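Local coordinates for protein bacillaene synthase decarboxylase PksI (Bacillus subtilis, PDB 4Q1K) that decarboxylates the 3-methylglutaconyl group tethered to the PksL synthase to a 3-methylcrotonyl group during biosynthesis of the antibiotic bacillaene, at residues 75-81 with 118-123; 98-102 with 242-246. The protein carries 1 engineered substitution. All blocks are in the same frame, centred on the assembly; numbering follows the deposited sequence.

In the fold
Interaction 1 (75-81 with 118-123) sits in the buried body of the crotonase fold, where two neighbouring parallel strands of the main sheet end and their following loops pair. Interaction 2 (98-102 with 242-246) is partly buried and packs a loop against the long helix 220-252. The two lie on opposite sides of the chain's centre, about 26 Å apart between centres and about 16 Å between nearest atoms, so they do not touch. Along the chain their segments alternate: 98-102 falls between the two halves of interaction 1. Interaction 2 is next to the active site, the F100 side chain lying about 3 Å from that of H249, whereas interaction 1 lies away from that residue.

Interaction 1. Residues 75-81 with 118-123; sequences TGYDNYF and AAMQGH
Both N-H bonds of the Q121 amide nitrogen are spent on the loop opposite: NE2 gives one to D78 O (2.9 Å, 167° at the hydrogen), which lies almost in the amide plane, and the other to Y80 O at 3.1 Å. In each case the nitrogen sits well above the carbonyl plane of its acceptor. At the other end of the amide, OE1 takes G76 N, so the three bonds fix the amide's rotation and tell its nitrogen from its oxygen. A bend at chi2 (-57°) turns the amide back into the 77-80 beta turn, type II'. Next to it T75 OG1 donates to A119 O over 2.8 Å, in the carbonyl plane. In the crotonase fold these are two neighbouring parallel strands of the main sheet, 71-75 and 116-120. Outside that six-stranded sheet Y80 and H123 form a short parallel bridge: H123 N bonds N79 O, and F81 N bonds H123 O at 2.8 Å. G122, with no side chain, brings its CA within 3.2 Å of N79 O. At the start of strand 123-125, H123 turns its ring edge to the face of Y80, centroids 5.2 Å apart and planes at 74°. F81, with CG anti to the backbone nitrogen, sets its ring against M120, whose CG stands 3.6 Å over the ring centre and whose SD adds a Met-aromatic contact over the same face.

Interaction 2. Residues 98-102 with 242-246; sequences TKFTD and IEQEL
The F100 ring points at helix 220-252 with its outer end leading, and three helix side chains, I242, E245 and L246, receive it. I242 CD1 lies at the ring's edge, in its plane, 3.8 Å from F100 CE1. L246 reaches the ring with one methyl, CD2 3.8 Å from F100 CE2. The third, E245, crosses the phenyl at about a right angle: its OE1 is 3.7 Å from F100 CZ, and the carboxylate plane is turned 55° from the ring plane. Both carboxylate oxygens have partners outside the contact, OE1 the peptide nitrogen of G160 and OE2 the OG1 of T162, which would hold the group where F100 CZ meets it. With chi1 at 82°, F100 CG stands between the backbone nitrogen and the carbonyl carbon, and the ring is carried across to the helix.

T101 adds a second layer. Its CG2 covers one face of F100 toward the rim and also presses on I242 CG2 at only 3.4 Å, a tight fit for two methyls, the two side chains running antiparallel alongside one another. Toward L246 it reaches tip to tip, CG2 to CD1. K99 lies across L246 with its aliphatic part, while its backbone nitrogen bonds D102 OD2 (3.0 Å) from above the carboxylate plane and D102 N bonds back to K99 O, closing the 99-102 turn.

F100 also meets the ring of the active-site H249, with the two planes at about 80°, so F100 probably forms part of the surroundings of the active site. In the chain the loop links helix 87-94 to helix 108-111, and Y106, farther along it, touches both T101 and I242 of helix 220-252.

Interaction 1. Residues 75-81 with 118-123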
loop_
_atom_site.group_PDB
_atom_site.type_symbol
_atom_site.label_atom_id
_atom_site.label_comp_id
_atom_site.label_asym_id
_atom_site.label_seq_id
_atom_site.Cartn_x
_atom_site.Cartn_y
_atom_site.Cartn_z
ATOM N N THR B 75 16.741 9.094 17.418
ATOM C CA THR B 75 15.981 10.376 17.479
ATOM C C THR B 75 16.929 11.527 17.354
ATOM O O THR B 75 18.181 11.311 17.414
ATOM C CB THR B 75 15.193 10.484 18.826
ATOM O OG1 THR B 75 14.187 11.533 18.734
ATOM C CG2 THR B 75 16.140 10.741 20.093
ATOM N N GLY B 76 16.393 12.748 17.256
ATOM C CA GLY B 76 17.230 13.954 17.044
ATOM C C GLY B 76 17.258 14.827 18.294
ATOM O O GLY B 76 17.094 14.329 19.418
ATOM N N TYR B 77 17.454 16.140 18.120
ATOM C CA TYR B 77 17.381 17.063 19.215
ATOM C C TYR B 77 16.458 18.203 18.779
ATOM O O TYR B 77 16.419 18.542 17.572
ATOM C CB TYR B 77 18.819 17.589 19.623
ATOM C CG TYR B 77 19.314 18.577 18.561
ATOM C CD1 TYR B 77 19.156 19.978 18.748
ATOM C CD2 TYR B 77 19.862 18.117 17.366
ATOM C CE1 TYR B 77 19.544 20.895 17.764
ATOM C CE2 TYR B 77 20.222 19.026 16.357
ATOM C CZ TYR B 77 20.047 20.392 16.576
ATOM O OH TYR B 77 20.411 21.282 15.576
ATOM N N ASP B 78 15.773 18.787 19.774
ATOM C CA ASP B 78 14.925 19.994 19.548
ATOM C C ASP B 78 14.068 19.787 18.311
ATOM O O ASP B 78 13.316 18.808 18.234
ATOM C CB ASP B 78 15.808 21.260 19.414
ATOM C CG ASP B 78 16.457 21.653 20.764
ATOM O OD1 ASP B 78 16.078 21.066 21.817
ATOM O OD2 ASP B 78 17.353 22.516 20.743
ATOM N N ASN B 79 14.186 20.673 17.328
ATOM C CA ASN B 79 13.392 20.590 16.113
ATOM C C ASN B 79 13.959 19.815 14.892
ATOM O O ASN B 79 13.423 19.918 13.789
ATOM C CB ASN B 79 12.931 22.035 15.713
ATOM C CG ASN B 79 14.114 22.951 15.445
ATOM O OD1 ASN B 79 15.236 22.730 15.991
ATOM N ND2 ASN B 79 13.918 23.963 14.589
ATOM N N TYR B 80 15.047 19.039 15.027
ATOM C CA TYR B 80 15.688 18.365 13.892
ATOM C C TYR B 80 15.792 16.864 14.198
ATOM O O TYR B 80 16.378 16.468 15.209
ATOM C CB TYR B 80 17.151 18.894 13.741
ATOM C CG TYR B 80 17.077 20.224 12.933
ATOM C CD1 TYR B 80 16.914 20.173 11.552
ATOM C CD2 TYR B 80 16.974 21.452 13.570
ATOM C CE1 TYR B 80 16.757 21.336 10.796
ATOM C CE2 TYR B 80 16.836 22.646 12.826
ATOM C CZ TYR B 80 16.729 22.560 11.448
ATOM O OH TYR B 80 16.559 23.663 10.615
ATOM N N PHE B 81 15.274 16.073 13.323
ATOM C CA PHE B 81 15.602 14.652 13.390
ATOM C C PHE B 81 16.985 14.473 12.648
ATOM O O PHE B 81 17.997 14.116 13.229
ATOM C CB PHE B 81 14.516 13.791 12.654
ATOM C CG PHE B 81 14.879 12.323 12.557
ATOM C CD1 PHE B 81 14.923 11.527 13.751
ATOM C CD2 PHE B 81 15.215 11.738 11.312
ATOM C CE1 PHE B 81 15.250 10.142 13.672
ATOM C CE2 PHE B 81 15.580 10.384 11.214
ATOM C CZ PHE B 81 15.589 9.600 12.396
ATOM N N ALA B 118 12.366 4.892 14.664
ATOM C CA ALA B 118 12.835 6.246 14.257
ATOM C C ALA B 118 11.818 7.262 14.819
ATOM O O ALA B 118 10.662 7.397 14.299
ATOM C CB ALA B 118 12.803 6.371 12.734
ATOM N N ALA B 119 12.191 7.865 15.939
ATOM C CA ALA B 119 11.315 8.871 16.605
ATOM C C ALA B 119 11.708 10.236 15.952
ATOM O O ALA B 119 12.623 10.947 16.453
ATOM C CB ALA B 119 11.609 8.848 18.117
ATOM N N MET B 120 11.030 10.587 14.885
ATOM C CA MET B 120 11.404 11.779 14.064
ATOM C C MET B 120 10.620 12.930 14.646
ATOM O O MET B 120 9.548 13.364 14.090
ATOM C CB MET B 120 11.043 11.513 12.589
ATOM C CG MET B 120 11.741 10.267 12.038
ATOM S SD MET B 120 11.572 10.367 10.187
ATOM C CE MET B 120 12.147 8.825 9.744
ATOM N N GLN B 121 11.112 13.430 15.791
ATOM C CA GLN B 121 10.403 14.504 16.531
ATOM C C GLN B 121 10.597 15.870 15.804
ATOM O O GLN B 121 9.847 16.832 16.062
ATOM C CB GLN B 121 10.887 14.581 17.992
ATOM C CG GLN B 121 12.080 15.506 18.283
ATOM C CD GLN B 121 13.366 15.205 17.474
ATOM O OE1 GLN B 121 13.598 14.091 16.953
ATOM N NE2 GLN B 121 14.182 16.233 17.333
ATOM N N GLY B 122 11.635 15.940 14.993
ATOM C CA GLY B 122 11.966 17.152 14.205
ATOM C C GLY B 122 12.047 16.889 12.721
ATOM O O GLY B 122 11.629 15.819 12.226
ATOM N N HIS B 123 12.545 17.880 11.992
ATOM C CA HIS B 123 12.538 17.764 10.525
ATOM C C HIS B 123 13.408 16.615 10.000
ATOM O O HIS B 123 14.458 16.298 10.604
ATOM C CB HIS B 123 13.044 19.050 9.907
ATOM C CG HIS B 123 12.321 20.247 10.445
ATOM N ND1 HIS B 123 12.958 21.244 11.183
ATOM C CD2 HIS B 123 11.008 20.555 10.430
ATOM C CE1 HIS B 123 12.060 22.153 11.535
ATOM N NE2 HIS B 123 10.874 21.756 11.085
#

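Interaction 2. Residues 98-102 with 242-246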
loop_
_atom_site.group_PDB
_atom_site.type_symbol
_atom_site.label_atom_id
_atom_site.label_comp_id
_atom_site.label_asym_id
_atom_site.label_seq_id
_atom_site.Cartn_x
_atom_site.Cartn_y
_atom_site.Cartn_z
ATOM N N THR B 98 33.310 11.656 -4.489
ATOM C CA THR B 98 32.761 10.696 -3.555
ATOM C C THR B 98 31.437 10.233 -4.169
ATOM O O THR B 98 30.944 10.836 -5.146
ATOM C CB THR B 98 32.438 11.394 -2.194
ATOM O OG1 THR B 98 31.508 12.477 -2.400
ATOM C CG2 THR B 98 33.696 11.994 -1.541
ATOM N N LYS B 99 30.923 9.124 -3.651
ATOM C CA LYS B 99 29.621 8.578 -4.036
ATOM C C LYS B 99 28.809 8.366 -2.740
ATOM O O LYS B 99 29.403 8.276 -1.634
ATOM C CB LYS B 99 29.758 7.268 -4.800
ATOM C CG LYS B 99 30.913 7.144 -5.764
ATOM C CD LYS B 99 30.731 5.916 -6.645
ATOM C CE LYS B 99 30.614 4.642 -5.828
ATOM N NZ LYS B 99 31.886 4.263 -5.142
ATOM N N PHE B 100 27.471 8.301 -2.848
ATOM C CA PHE B 100 26.640 8.237 -1.610
ATOM C C PHE B 100 26.867 6.956 -0.834
ATOM O O PHE B 100 26.645 6.905 0.364
ATOM C CB PHE B 100 25.125 8.463 -1.958
ATOM C CG PHE B 100 24.402 7.226 -2.470
ATOM C CD1 PHE B 100 23.977 6.251 -1.590
ATOM C CD2 PHE B 100 24.029 7.094 -3.831
ATOM C CE1 PHE B 100 23.266 5.123 -2.077
ATOM C CE2 PHE B 100 23.308 6.004 -4.292
ATOM C CZ PHE B 100 22.951 4.984 -3.418
ATOM N N THR B 101 27.324 5.910 -1.521
ATOM C CA THR B 101 27.614 4.640 -0.869
ATOM C C THR B 101 28.953 4.658 -0.074
ATOM O O THR B 101 29.204 3.683 0.619
ATOM C CB THR B 101 27.666 3.479 -1.881
ATOM O OG1 THR B 101 28.483 3.885 -2.977
ATOM C CG2 THR B 101 26.332 3.168 -2.428
ATOM N N ASP B 102 29.740 5.748 -0.100
ATOM C CA ASP B 102 31.057 5.781 0.549
ATOM C C ASP B 102 30.962 5.528 2.047
ATOM O O ASP B 102 31.756 4.779 2.629
ATOM C CB ASP B 102 31.834 7.068 0.242
ATOM C CG ASP B 102 32.409 7.078 -1.186
ATOM O OD1 ASP B 102 32.409 6.043 -1.890
ATOM O OD2 ASP B 102 32.844 8.134 -1.611
ATOM N N ILE B 242 20.461 0.014 -4.948
ATOM C CA ILE B 242 21.607 0.906 -4.689
ATOM C C ILE B 242 22.457 1.013 -5.977
ATOM O O ILE B 242 22.840 2.125 -6.373
ATOM C CB ILE B 242 22.425 0.377 -3.489
ATOM C CG1 ILE B 242 21.591 0.562 -2.175
ATOM C CG2 ILE B 242 23.710 1.159 -3.333
ATOM C CD1 ILE B 242 21.137 2.007 -1.920
ATOM N N GLU B 243 22.647 -0.116 -6.657
ATOM C CA GLU B 243 23.476 -0.114 -7.924
ATOM C C GLU B 243 22.663 0.714 -8.972
ATOM O O GLU B 243 23.241 1.525 -9.684
ATOM C CB GLU B 243 23.628 -1.511 -8.498
ATOM C CG GLU B 243 24.429 -2.589 -7.770
ATOM C CD GLU B 243 24.343 -3.999 -8.474
ATOM O OE1 GLU B 243 24.155 -4.096 -9.722
ATOM O OE2 GLU B 243 24.462 -5.043 -7.771
ATOM N N GLN B 244 21.346 0.502 -9.106
ATOM C CA GLN B 244 20.559 1.344 -10.016
ATOM C C GLN B 244 20.620 2.850 -9.696
ATOM O O GLN B 244 20.752 3.688 -10.581
ATOM C CB GLN B 244 19.113 0.843 -10.015
ATOM C CG GLN B 244 19.084 -0.517 -10.615
ATOM C CD GLN B 244 17.765 -1.198 -10.455
ATOM O OE1 GLN B 244 16.947 -0.923 -9.559
ATOM N NE2 GLN B 244 17.566 -2.154 -11.303
ATOM N N GLU B 245 20.516 3.196 -8.413
ATOM C CA GLU B 245 20.599 4.605 -8.044
ATOM C C GLU B 245 21.990 5.193 -8.313
ATOM O O GLU B 245 22.114 6.377 -8.663
ATOM C CB GLU B 245 20.317 4.707 -6.566
ATOM C CG GLU B 245 18.805 4.498 -6.311
ATOM C CD GLU B 245 18.435 4.614 -4.853
ATOM O OE1 GLU B 245 19.296 4.807 -4.030
ATOM O OE2 GLU B 245 17.230 4.475 -4.490
ATOM N N LEU B 246 23.027 4.377 -8.118
ATOM C CA LEU B 246 24.393 4.837 -8.467
ATOM C C LEU B 246 24.462 5.111 -9.980
ATOM O O LEU B 246 25.034 6.112 -10.360
ATOM C CB LEU B 246 25.485 3.800 -8.054
ATOM C CG LEU B 246 25.843 3.753 -6.563
ATOM C CD1 LEU B 246 26.769 2.580 -6.232
ATOM C CD2 LEU B 246 26.462 5.094 -6.139
#